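Local coordinates for DNA sulfur modification protein DndE (Escherichia coli, PDB 4LRV) that takes part in DNA phosphorothioation, the sulfur modification of the DNA backbone, and probably does so by binding DNA, at the interface of chains A and B. Coordinates in Å, arbitrary orientation; residue numbers count along the deposited sequence, not the author numbering. Chains: chain A/B, DNA sulfur modification protein DndE.

The interface of chains A and B. Residues chain A 8, 55-57, 59-60; chain B 106-107, 109.
The flat carboxamide of B:Asn107 is the core of this patch. A:Ala8 CB lies over one face, 4.1 Å from the amide carbon CG of B:Asn107, while on the opposite face chain B itself turns back, placing the backbone N of B:Lys109 there. A:Gly57 O sits at the edge of the amide, level with its plane and on the side shared by CB and OD1. A:Leu55 O lies past the OD1 end, tilted somewhat toward the A:Ala8 face. This is a DndE-family protein, largely helical, and here the C-terminal tail of chain B runs antiparallel along residues 55-60 of chain A, the stretch leading into strand 61-62. An antiparallel beta bridge pairs A:Leu59 with B:Arg106.

As built, OD1 meets two carbonyl oxygens, an unfavourable pairing that suggests the amide should be turned: B:Asn107 OD1 is 2.8 Å from A:Gly57 O, and the same OD1 is 3.2 Å from A:Leu55 O, all of them acceptors. At 2.50 Å resolution amide N and O look alike, so the group is probably turned by half a rotation. The nitrogen could then donate to one or both carbonyls; the modelled orientation itself is doubtful.

With CG anti to the backbone N (chi1 -179°), B:Asn107 stretches out toward this carbonyl pair. A:Val60 meets it on the same face as A:Ala8, displaced toward the CB and ND2 side, the two side chains running roughly perpendicular. Its CG2 branch does the touching, 3.5 Å from B:Asn107 CB and also against CA and ND2; CG1, anti to the A:Val60 backbone N (chi1 -175°), points away.

At the rim, B:Lys109, the last residue, lies loosely beside A:Asp56. Its amine nitrogen NZ remains 4.3 Å from A:Asp56 O, too far for a direct bond. The deposited assembly holds eight copies, but the structure alone does not show whether this pairing forms in solution.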
# COMPACT_ATOMS: atom_id res chain seq x y z
N ALA A 8 -4.58 19.92 15.58
CA ALA A 8 -3.13 20.00 15.50
C ALA A 8 -2.47 19.27 16.68
O ALA A 8 -3.08 19.13 17.73
CB ALA A 8 -2.68 21.46 15.45
N LEU A 55 -0.67 23.27 21.96
CA LEU A 55 -0.69 22.53 20.70
C LEU A 55 -0.31 23.44 19.53
O LEU A 55 -1.15 23.88 18.75
CB LEU A 55 -2.03 21.81 20.47
CG LEU A 55 -2.42 20.76 21.53
CD1 LEU A 55 -3.75 20.08 21.24
CD2 LEU A 55 -1.34 19.72 21.68
N ASP A 56 1.00 23.67 19.43
CA ASP A 56 1.57 24.66 18.50
C ASP A 56 2.25 24.01 17.29
O ASP A 56 3.23 24.53 16.75
CB ASP A 56 2.55 25.59 19.24
CG ASP A 56 3.66 24.83 19.99
OD1 ASP A 56 3.57 23.59 20.15
OD2 ASP A 56 4.62 25.51 20.43
N GLY A 57 1.71 22.88 16.87
CA GLY A 57 2.17 22.24 15.65
C GLY A 57 1.92 23.12 14.44
O GLY A 57 1.07 24.01 14.46
N LEU A 59 0.73 22.24 11.46
CA LEU A 59 -0.38 21.89 10.58
C LEU A 59 -1.67 21.57 11.32
O LEU A 59 -1.66 20.78 12.25
CB LEU A 59 0.01 20.68 9.72
CG LEU A 59 0.58 20.95 8.33
CD1 LEU A 59 1.42 22.23 8.29
CD2 LEU A 59 1.40 19.75 7.84
N VAL A 60 -2.78 22.17 10.88
CA VAL A 60 -4.10 21.74 11.35
C VAL A 60 -4.69 20.80 10.28
O VAL A 60 -5.24 21.26 9.27
CB VAL A 60 -5.07 22.93 11.58
CG1 VAL A 60 -6.38 22.44 12.16
CG2 VAL A 60 -4.46 23.98 12.49
N ARG B 106 -2.09 25.88 7.63
CA ARG B 106 -1.14 26.38 8.62
C ARG B 106 -1.87 26.62 9.95
O ARG B 106 -2.93 27.25 9.98
CB ARG B 106 -0.47 27.66 8.08
CG ARG B 106 1.06 27.73 8.24
CD ARG B 106 1.85 26.97 7.16
NE ARG B 106 2.39 27.84 6.09
CZ ARG B 106 3.49 27.59 5.37
NH1 ARG B 106 4.23 26.51 5.58
NH2 ARG B 106 3.87 28.45 4.43
N ASN B 107 -1.31 26.07 11.03
CA ASN B 107 -1.84 26.30 12.38
C ASN B 107 -1.47 27.69 12.86
O ASN B 107 -0.29 28.04 12.93
CB ASN B 107 -1.34 25.23 13.37
CG ASN B 107 -1.88 25.42 14.81
OD1 ASN B 107 -1.25 25.00 15.79
ND2 ASN B 107 -3.04 26.06 14.94
N LYS B 109 -1.21 28.58 15.52
CA LYS B 109 -0.46 28.35 16.76
C LYS B 109 -1.20 28.91 17.97
O LYS B 109 -0.75 28.76 19.10
CB LYS B 109 0.96 28.94 16.66
CG LYS B 109 1.70 28.55 15.39
CD LYS B 109 2.98 29.37 15.20
CE LYS B 109 3.70 28.98 13.91
NZ LYS B 109 3.56 27.51 13.63